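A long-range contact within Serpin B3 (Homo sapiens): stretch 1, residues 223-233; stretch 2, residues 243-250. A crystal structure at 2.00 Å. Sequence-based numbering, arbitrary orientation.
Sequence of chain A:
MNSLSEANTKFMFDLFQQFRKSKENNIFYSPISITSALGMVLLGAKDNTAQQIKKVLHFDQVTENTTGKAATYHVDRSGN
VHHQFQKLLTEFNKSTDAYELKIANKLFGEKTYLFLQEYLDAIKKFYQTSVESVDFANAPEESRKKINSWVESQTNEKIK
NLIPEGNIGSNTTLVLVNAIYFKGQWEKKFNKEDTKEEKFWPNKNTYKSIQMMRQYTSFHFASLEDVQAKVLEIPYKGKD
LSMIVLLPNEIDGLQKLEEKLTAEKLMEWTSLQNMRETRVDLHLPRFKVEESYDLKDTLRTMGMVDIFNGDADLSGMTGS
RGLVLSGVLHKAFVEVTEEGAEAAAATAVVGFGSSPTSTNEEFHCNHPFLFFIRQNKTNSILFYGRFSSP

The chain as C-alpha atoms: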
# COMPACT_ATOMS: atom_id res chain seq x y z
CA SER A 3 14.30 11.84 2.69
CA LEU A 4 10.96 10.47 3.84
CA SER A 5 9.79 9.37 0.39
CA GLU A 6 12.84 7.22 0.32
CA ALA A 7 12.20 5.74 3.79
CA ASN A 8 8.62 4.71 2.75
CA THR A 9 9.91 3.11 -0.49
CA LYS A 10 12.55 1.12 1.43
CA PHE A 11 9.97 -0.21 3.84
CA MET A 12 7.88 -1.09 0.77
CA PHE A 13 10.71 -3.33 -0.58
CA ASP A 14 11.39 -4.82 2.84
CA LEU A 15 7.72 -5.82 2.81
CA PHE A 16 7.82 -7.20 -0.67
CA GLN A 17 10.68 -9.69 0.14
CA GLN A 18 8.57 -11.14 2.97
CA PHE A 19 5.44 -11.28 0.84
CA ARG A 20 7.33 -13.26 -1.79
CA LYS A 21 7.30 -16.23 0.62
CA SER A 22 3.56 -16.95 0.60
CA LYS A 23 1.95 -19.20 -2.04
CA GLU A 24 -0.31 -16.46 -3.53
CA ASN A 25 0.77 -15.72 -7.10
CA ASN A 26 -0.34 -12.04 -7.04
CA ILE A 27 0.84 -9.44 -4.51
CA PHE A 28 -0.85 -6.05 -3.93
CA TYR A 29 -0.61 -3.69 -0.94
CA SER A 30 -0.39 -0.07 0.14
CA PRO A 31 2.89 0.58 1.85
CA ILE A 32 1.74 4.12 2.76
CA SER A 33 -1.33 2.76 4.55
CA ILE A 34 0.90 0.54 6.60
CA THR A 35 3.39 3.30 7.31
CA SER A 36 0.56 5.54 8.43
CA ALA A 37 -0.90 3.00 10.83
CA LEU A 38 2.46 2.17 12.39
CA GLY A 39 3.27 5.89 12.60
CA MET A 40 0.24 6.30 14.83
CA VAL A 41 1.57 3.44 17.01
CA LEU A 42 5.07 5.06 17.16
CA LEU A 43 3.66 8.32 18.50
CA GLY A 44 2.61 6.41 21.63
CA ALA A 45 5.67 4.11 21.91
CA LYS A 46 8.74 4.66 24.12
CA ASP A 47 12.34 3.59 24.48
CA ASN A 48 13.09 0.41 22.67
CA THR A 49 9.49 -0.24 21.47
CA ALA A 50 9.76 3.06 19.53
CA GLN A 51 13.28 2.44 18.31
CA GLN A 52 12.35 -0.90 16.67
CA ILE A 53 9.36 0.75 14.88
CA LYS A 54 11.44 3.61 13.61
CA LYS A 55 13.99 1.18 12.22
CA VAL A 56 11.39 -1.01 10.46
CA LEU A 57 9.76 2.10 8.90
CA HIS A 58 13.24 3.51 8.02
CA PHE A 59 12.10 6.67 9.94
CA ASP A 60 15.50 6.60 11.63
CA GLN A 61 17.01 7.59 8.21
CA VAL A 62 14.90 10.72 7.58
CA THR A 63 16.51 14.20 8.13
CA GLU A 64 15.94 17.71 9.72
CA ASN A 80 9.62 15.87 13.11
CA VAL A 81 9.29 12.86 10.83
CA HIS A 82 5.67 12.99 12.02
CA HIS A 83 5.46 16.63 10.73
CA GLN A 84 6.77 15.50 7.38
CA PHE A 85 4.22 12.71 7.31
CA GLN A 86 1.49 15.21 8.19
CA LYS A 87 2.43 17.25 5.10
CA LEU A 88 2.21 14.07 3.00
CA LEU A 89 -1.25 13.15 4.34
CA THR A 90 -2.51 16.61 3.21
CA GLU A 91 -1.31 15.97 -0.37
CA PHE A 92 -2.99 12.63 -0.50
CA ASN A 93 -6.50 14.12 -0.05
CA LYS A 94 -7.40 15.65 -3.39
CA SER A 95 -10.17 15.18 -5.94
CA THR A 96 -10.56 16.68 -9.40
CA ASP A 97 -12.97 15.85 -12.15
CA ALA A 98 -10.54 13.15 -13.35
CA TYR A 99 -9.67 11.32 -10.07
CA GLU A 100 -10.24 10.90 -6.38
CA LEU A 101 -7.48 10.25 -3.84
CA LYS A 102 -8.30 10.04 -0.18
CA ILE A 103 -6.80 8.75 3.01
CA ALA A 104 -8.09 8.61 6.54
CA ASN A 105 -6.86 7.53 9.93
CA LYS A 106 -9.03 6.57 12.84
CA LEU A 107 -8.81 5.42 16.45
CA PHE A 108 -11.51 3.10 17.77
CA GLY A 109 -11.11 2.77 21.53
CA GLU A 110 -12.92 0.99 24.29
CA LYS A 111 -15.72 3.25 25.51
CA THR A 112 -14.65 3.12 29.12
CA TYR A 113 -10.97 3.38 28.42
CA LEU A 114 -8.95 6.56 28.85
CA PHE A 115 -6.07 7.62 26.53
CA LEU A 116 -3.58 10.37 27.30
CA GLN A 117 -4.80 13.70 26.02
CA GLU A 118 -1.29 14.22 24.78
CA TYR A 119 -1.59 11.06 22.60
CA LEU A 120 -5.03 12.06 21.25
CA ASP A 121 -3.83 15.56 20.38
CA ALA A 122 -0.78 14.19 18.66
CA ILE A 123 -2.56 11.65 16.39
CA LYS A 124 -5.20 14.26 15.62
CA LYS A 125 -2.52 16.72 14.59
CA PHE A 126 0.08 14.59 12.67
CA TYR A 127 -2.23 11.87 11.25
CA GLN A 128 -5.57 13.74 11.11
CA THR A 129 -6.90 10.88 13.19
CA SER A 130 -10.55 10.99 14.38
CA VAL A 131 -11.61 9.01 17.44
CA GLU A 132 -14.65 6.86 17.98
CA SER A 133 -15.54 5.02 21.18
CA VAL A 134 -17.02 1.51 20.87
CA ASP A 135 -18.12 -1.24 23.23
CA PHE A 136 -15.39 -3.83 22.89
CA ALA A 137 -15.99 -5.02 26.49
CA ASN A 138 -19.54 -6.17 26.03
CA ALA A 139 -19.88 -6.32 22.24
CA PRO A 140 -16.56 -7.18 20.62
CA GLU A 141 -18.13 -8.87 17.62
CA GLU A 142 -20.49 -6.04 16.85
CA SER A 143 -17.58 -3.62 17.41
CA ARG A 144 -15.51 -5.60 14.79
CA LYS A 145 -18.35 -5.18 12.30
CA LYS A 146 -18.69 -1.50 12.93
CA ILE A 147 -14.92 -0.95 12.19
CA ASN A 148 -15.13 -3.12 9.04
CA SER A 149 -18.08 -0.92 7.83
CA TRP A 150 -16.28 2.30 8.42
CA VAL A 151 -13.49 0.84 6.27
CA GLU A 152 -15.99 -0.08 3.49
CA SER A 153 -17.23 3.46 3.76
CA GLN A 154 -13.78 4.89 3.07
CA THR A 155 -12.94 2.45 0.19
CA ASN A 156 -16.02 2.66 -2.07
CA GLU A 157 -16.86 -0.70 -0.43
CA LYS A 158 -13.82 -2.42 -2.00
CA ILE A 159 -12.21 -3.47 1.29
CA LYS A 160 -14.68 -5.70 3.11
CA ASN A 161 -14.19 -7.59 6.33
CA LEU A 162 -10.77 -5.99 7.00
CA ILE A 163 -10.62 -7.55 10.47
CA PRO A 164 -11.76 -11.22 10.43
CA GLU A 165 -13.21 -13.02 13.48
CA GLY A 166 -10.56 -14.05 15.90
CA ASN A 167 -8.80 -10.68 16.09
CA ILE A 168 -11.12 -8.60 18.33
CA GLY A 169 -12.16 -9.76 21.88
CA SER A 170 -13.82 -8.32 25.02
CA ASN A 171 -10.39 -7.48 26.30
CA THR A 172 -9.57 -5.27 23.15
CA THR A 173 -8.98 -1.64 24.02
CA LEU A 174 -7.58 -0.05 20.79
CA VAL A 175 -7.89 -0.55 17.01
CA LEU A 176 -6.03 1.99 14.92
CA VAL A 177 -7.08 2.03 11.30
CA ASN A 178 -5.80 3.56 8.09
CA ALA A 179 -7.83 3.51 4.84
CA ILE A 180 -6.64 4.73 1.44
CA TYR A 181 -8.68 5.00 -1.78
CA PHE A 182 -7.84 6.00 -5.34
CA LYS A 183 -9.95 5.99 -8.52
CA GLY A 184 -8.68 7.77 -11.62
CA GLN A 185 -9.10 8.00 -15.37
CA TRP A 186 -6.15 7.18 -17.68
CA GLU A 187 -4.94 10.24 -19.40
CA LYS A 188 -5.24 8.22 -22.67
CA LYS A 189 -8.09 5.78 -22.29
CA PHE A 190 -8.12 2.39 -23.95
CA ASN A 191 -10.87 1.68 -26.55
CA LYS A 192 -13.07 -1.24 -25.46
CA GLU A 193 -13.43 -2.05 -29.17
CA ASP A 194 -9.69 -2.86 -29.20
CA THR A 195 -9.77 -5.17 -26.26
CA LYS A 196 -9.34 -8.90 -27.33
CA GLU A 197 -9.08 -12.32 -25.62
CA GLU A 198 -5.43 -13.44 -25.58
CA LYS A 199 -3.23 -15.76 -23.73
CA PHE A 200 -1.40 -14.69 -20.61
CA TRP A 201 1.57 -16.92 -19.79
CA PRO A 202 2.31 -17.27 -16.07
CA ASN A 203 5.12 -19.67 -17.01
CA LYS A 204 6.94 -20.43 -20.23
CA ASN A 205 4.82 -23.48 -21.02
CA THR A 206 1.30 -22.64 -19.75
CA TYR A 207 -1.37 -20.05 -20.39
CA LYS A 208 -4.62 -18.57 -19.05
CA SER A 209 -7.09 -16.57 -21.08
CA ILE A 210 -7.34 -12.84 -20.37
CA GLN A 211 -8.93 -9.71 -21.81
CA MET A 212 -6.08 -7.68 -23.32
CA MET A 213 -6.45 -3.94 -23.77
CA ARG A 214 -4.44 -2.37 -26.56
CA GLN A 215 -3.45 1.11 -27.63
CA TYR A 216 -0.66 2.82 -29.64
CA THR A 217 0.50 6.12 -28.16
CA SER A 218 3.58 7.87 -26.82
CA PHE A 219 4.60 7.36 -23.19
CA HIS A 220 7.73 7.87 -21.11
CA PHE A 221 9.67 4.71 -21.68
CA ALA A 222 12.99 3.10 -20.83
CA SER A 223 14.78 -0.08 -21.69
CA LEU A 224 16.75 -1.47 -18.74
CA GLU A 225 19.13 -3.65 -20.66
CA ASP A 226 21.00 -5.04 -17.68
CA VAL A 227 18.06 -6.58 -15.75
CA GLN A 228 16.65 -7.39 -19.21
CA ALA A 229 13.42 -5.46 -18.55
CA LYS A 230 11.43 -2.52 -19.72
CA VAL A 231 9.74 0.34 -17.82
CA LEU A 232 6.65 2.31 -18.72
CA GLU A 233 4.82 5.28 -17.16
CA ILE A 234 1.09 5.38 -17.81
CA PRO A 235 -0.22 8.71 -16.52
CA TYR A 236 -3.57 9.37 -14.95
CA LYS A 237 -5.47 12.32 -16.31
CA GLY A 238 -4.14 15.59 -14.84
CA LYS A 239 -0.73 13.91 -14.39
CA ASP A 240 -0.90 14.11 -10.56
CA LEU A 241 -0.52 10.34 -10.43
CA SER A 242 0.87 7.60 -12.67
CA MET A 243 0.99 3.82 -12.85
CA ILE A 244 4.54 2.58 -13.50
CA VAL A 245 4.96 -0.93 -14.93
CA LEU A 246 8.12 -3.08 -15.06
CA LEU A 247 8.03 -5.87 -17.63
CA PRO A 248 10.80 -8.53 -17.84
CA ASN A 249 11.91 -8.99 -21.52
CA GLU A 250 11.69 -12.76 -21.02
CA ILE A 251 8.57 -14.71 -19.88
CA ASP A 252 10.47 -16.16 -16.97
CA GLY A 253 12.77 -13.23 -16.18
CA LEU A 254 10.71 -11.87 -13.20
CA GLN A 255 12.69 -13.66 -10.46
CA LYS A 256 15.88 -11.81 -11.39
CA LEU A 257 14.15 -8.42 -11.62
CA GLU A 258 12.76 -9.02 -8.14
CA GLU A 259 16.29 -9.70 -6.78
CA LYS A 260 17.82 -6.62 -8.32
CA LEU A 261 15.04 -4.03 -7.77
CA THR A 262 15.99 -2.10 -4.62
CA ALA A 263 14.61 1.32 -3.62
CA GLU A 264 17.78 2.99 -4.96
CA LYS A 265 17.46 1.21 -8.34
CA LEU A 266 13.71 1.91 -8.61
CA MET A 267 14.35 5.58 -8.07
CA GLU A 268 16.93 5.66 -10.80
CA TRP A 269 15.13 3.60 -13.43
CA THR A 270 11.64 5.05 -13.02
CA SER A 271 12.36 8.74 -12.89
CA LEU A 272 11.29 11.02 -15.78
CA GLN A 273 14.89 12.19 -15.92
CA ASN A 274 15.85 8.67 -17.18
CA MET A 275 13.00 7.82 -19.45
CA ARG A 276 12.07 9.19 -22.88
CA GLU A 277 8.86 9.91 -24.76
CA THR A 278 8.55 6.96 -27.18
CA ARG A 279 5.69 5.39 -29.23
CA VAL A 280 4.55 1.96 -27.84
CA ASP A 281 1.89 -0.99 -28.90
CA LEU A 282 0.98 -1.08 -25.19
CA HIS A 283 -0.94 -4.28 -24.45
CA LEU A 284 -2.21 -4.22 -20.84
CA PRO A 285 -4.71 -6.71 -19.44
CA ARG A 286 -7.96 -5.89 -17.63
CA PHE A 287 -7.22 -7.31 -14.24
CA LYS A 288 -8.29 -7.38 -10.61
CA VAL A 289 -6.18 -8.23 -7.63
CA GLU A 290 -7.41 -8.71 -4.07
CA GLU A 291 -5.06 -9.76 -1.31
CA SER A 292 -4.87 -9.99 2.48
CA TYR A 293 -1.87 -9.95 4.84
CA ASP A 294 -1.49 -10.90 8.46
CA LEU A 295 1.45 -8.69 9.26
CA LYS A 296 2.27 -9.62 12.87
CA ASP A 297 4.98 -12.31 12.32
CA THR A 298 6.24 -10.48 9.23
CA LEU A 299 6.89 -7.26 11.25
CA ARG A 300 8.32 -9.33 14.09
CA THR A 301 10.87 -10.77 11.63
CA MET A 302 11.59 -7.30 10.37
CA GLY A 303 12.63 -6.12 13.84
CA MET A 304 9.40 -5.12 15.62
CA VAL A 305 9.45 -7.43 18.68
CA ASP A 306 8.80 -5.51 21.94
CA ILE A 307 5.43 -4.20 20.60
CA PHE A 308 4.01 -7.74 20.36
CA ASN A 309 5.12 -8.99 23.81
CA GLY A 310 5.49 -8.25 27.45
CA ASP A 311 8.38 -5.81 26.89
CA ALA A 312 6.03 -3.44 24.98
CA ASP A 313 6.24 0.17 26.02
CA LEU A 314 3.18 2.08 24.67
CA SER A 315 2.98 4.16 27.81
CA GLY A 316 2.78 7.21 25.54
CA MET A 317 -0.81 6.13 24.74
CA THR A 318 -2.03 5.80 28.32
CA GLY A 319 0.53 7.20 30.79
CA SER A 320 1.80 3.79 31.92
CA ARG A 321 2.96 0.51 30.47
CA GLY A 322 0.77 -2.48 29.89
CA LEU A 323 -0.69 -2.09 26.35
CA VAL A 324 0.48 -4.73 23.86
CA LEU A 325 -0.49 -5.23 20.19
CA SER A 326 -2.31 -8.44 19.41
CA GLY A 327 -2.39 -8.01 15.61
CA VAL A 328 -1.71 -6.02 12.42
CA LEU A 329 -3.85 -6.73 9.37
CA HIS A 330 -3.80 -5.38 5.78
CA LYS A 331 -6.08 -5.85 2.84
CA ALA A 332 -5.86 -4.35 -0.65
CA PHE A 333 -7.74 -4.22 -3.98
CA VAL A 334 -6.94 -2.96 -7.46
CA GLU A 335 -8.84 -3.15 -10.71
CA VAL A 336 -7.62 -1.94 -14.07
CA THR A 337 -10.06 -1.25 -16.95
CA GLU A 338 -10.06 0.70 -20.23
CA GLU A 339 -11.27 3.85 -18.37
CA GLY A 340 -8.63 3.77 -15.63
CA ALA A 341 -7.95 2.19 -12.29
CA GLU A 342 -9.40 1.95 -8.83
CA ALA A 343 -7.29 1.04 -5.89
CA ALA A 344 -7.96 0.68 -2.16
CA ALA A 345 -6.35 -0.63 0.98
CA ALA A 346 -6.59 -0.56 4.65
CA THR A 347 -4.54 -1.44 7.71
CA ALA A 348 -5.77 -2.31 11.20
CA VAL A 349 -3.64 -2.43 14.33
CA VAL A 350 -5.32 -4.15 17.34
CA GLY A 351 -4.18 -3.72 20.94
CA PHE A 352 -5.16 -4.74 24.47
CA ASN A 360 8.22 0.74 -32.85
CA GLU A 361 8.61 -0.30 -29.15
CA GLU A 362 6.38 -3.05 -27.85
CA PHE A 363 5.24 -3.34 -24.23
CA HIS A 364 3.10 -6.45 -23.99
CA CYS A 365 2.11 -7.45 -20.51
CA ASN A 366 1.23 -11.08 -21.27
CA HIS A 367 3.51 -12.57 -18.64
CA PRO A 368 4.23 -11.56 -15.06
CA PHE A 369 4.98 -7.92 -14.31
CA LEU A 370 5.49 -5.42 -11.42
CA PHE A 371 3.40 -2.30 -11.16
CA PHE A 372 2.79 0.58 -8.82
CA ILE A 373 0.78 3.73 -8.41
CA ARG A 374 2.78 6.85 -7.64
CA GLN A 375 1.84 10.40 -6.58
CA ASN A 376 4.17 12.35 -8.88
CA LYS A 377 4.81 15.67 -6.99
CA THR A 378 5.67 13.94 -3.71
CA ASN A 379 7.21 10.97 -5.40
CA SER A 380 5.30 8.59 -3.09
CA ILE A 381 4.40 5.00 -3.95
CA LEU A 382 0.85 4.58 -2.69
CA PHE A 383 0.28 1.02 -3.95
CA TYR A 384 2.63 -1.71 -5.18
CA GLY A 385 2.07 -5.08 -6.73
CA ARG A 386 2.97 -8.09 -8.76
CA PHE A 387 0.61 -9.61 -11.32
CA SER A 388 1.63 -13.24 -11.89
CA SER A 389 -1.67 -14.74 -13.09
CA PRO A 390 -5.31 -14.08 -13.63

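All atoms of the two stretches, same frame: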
# COMPACT_ATOMS: atom_id res chain seq x y z
N SER A 223 14.31 1.27 -21.63
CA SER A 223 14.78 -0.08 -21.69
C SER A 223 15.88 -0.26 -20.68
O SER A 223 16.86 0.45 -20.73
CB SER A 223 15.34 -0.38 -23.06
OG SER A 223 16.18 -1.52 -22.90
N LEU A 224 15.75 -1.22 -19.78
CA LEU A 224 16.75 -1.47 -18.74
C LEU A 224 17.51 -2.71 -19.16
O LEU A 224 17.34 -3.81 -18.61
CB LEU A 224 16.08 -1.68 -17.41
CG LEU A 224 14.94 -0.72 -17.04
CD1 LEU A 224 14.36 -1.25 -15.74
CD2 LEU A 224 15.38 0.73 -16.89
N GLU A 225 18.30 -2.55 -20.21
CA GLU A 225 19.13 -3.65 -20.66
C GLU A 225 20.20 -3.76 -19.60
O GLU A 225 21.00 -2.85 -19.44
CB GLU A 225 19.72 -3.44 -22.07
CG GLU A 225 20.75 -4.51 -22.52
CD GLU A 225 20.67 -5.89 -21.81
OE1 GLU A 225 19.63 -6.27 -21.20
OE2 GLU A 225 21.69 -6.63 -21.88
N ASP A 226 20.21 -4.87 -18.89
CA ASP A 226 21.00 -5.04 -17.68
C ASP A 226 20.26 -5.94 -16.69
O ASP A 226 20.84 -6.89 -16.16
CB ASP A 226 21.45 -3.71 -17.03
CG ASP A 226 20.27 -2.81 -16.58
OD1 ASP A 226 19.36 -3.34 -15.93
OD2 ASP A 226 20.27 -1.58 -16.83
N VAL A 227 18.98 -5.62 -16.42
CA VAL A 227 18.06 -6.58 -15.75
C VAL A 227 17.15 -7.24 -16.77
O VAL A 227 16.30 -8.05 -16.39
CB VAL A 227 17.21 -5.95 -14.63
CG1 VAL A 227 18.05 -5.78 -13.39
CG2 VAL A 227 16.57 -4.64 -15.06
N GLN A 228 17.37 -6.89 -18.05
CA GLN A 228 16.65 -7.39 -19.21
C GLN A 228 15.16 -7.12 -18.96
O GLN A 228 14.36 -8.03 -18.87
CB GLN A 228 16.94 -8.90 -19.45
CG GLN A 228 18.38 -9.28 -19.86
CD GLN A 228 19.39 -9.14 -18.71
OE1 GLN A 228 19.31 -9.84 -17.67
NE2 GLN A 228 20.36 -8.23 -18.88
N ALA A 229 14.81 -5.85 -18.81
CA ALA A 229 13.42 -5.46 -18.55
C ALA A 229 13.14 -4.16 -19.23
O ALA A 229 14.06 -3.47 -19.71
CB ALA A 229 13.18 -5.32 -17.06
N LYS A 230 11.86 -3.82 -19.29
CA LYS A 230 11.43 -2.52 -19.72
C LYS A 230 10.57 -1.84 -18.65
O LYS A 230 9.98 -2.52 -17.76
CB LYS A 230 10.66 -2.63 -21.00
CG LYS A 230 11.49 -3.12 -22.18
CD LYS A 230 10.55 -3.42 -23.34
CE LYS A 230 11.28 -3.95 -24.56
NZ LYS A 230 10.30 -4.31 -25.63
N VAL A 231 10.53 -0.53 -18.74
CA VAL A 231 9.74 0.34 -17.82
C VAL A 231 8.84 1.29 -18.57
O VAL A 231 9.28 1.94 -19.50
CB VAL A 231 10.66 1.20 -16.90
CG1 VAL A 231 9.83 1.95 -15.89
CG2 VAL A 231 11.55 0.30 -16.13
N LEU A 232 7.58 1.39 -18.14
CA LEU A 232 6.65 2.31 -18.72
C LEU A 232 5.90 3.13 -17.68
O LEU A 232 5.46 2.59 -16.66
CB LEU A 232 5.63 1.55 -19.59
CG LEU A 232 4.79 2.34 -20.56
CD1 LEU A 232 5.63 2.80 -21.73
CD2 LEU A 232 3.69 1.48 -21.11
N GLU A 233 5.70 4.43 -17.96
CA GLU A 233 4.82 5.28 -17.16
C GLU A 233 3.52 5.50 -17.92
O GLU A 233 3.52 5.94 -19.05
CB GLU A 233 5.47 6.64 -16.81
CG GLU A 233 4.56 7.58 -16.05
CD GLU A 233 4.83 9.04 -16.26
OE1 GLU A 233 5.27 9.44 -17.36
OE2 GLU A 233 4.52 9.80 -15.32
N MET A 243 0.77 5.23 -13.12
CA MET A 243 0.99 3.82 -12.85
C MET A 243 2.27 3.52 -13.59
O MET A 243 2.37 3.81 -14.78
CB MET A 243 -0.12 2.92 -13.37
CG MET A 243 0.22 1.42 -13.20
SD MET A 243 -1.09 0.22 -13.50
CE MET A 243 -2.14 0.35 -12.05
N ILE A 244 3.24 2.98 -12.89
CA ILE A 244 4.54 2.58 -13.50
C ILE A 244 4.51 1.08 -13.61
O ILE A 244 4.11 0.41 -12.64
CB ILE A 244 5.71 2.93 -12.58
CG1 ILE A 244 5.71 4.42 -12.32
CG2 ILE A 244 7.05 2.42 -13.14
CD1 ILE A 244 5.61 5.26 -13.53
N VAL A 245 4.96 0.53 -14.73
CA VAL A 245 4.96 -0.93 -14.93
C VAL A 245 6.38 -1.37 -15.34
O VAL A 245 7.03 -0.70 -16.14
CB VAL A 245 3.97 -1.35 -16.04
CG1 VAL A 245 4.04 -2.84 -16.33
CG2 VAL A 245 2.54 -0.99 -15.70
N LEU A 246 6.83 -2.47 -14.75
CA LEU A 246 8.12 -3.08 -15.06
C LEU A 246 7.89 -4.48 -15.57
O LEU A 246 7.38 -5.36 -14.83
CB LEU A 246 9.00 -3.08 -13.82
CG LEU A 246 9.41 -1.69 -13.32
CD1 LEU A 246 8.54 -1.29 -12.16
CD2 LEU A 246 10.88 -1.61 -12.92
N LEU A 247 8.27 -4.67 -16.85
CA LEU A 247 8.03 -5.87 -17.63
C LEU A 247 9.33 -6.61 -17.97
O LEU A 247 10.13 -6.05 -18.70
CB LEU A 247 7.31 -5.47 -18.92
CG LEU A 247 6.90 -6.65 -19.80
CD1 LEU A 247 5.89 -7.54 -19.09
CD2 LEU A 247 6.37 -6.14 -21.12
N PRO A 248 9.57 -7.81 -17.42
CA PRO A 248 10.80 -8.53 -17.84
C PRO A 248 10.72 -8.79 -19.35
O PRO A 248 9.60 -9.03 -19.87
CB PRO A 248 10.72 -9.85 -17.06
CG PRO A 248 9.86 -9.51 -15.85
CD PRO A 248 8.86 -8.51 -16.34
N ASN A 249 11.86 -8.73 -20.04
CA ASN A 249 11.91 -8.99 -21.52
C ASN A 249 11.56 -10.43 -21.81
O ASN A 249 10.91 -10.71 -22.79
CB ASN A 249 13.28 -8.75 -22.12
CG ASN A 249 13.73 -7.34 -21.97
OD1 ASN A 249 12.91 -6.43 -21.89
ND2 ASN A 249 15.06 -7.13 -21.96
N GLU A 250 11.98 -11.33 -20.92
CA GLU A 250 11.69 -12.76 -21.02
C GLU A 250 10.61 -13.26 -20.04
O GLU A 250 10.61 -12.89 -18.87
CB GLU A 250 13.00 -13.57 -20.81
CG GLU A 250 14.03 -13.36 -21.91
CD GLU A 250 13.45 -13.63 -23.30
OE1 GLU A 250 12.68 -14.61 -23.44
OE2 GLU A 250 13.72 -12.86 -24.26
O HOH W 1 15.53 -4.24 -22.06
O HOH W 2 13.89 -10.76 -18.47

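The apolar centre lies on the sheet face that carries Val-231, Leu-246 and Ile-244. Val-231 CG2 packs 3.8 Å from Leu-246 CD2, and Val-231 CG1 lies 3.9 Å from Ile-244 CG2. One branched valine thus touches two neighbours on the facing strand. Leu-224 reaches the same leucine more loosely, CD1 to Leu-246 CD2 at 4.5 Å. The end of Ile-244 comes nearer the partner strand than its CA-to-CB bond alone would bring it, and its CD1 lies 3.6 Å from Glu-233 CB. Val-231, Leu-246, Ile-244 and Leu-224 are buried, as suits their hydrocarbon side chains. Glu-233 is buried too, but its carboxylate oxygens are hydrogen-bonded beyond the two stretches. Leu-232 and Val-245 pair with side chains on the other face.

The strands, 229-233 and 243-248, run antiparallel. Lys-230 and Leu-247 exchange two backbone hydrogen bonds, N to O in each direction, both 2.9 Å. Leu-232 N donates to Val-245 O and Val-245 N to Leu-232 O, both at 2.9 Å. Between these pairs, Val-231 CA sits 3.4 Å from Val-245 O, a CA-H...O contact.

The polar edge follows Pro-248, which has no amide hydrogen to donate and occupies a non-hydrogen-bonded position opposite Ala-229. Asn-249 N then donates to Gln-228 O at 2.8 Å. Asn-249 ND2 donates to water 1 at 2.9 Å. That water donates to Ala-229 O, also at 2.9 Å, and so bridges the stretches.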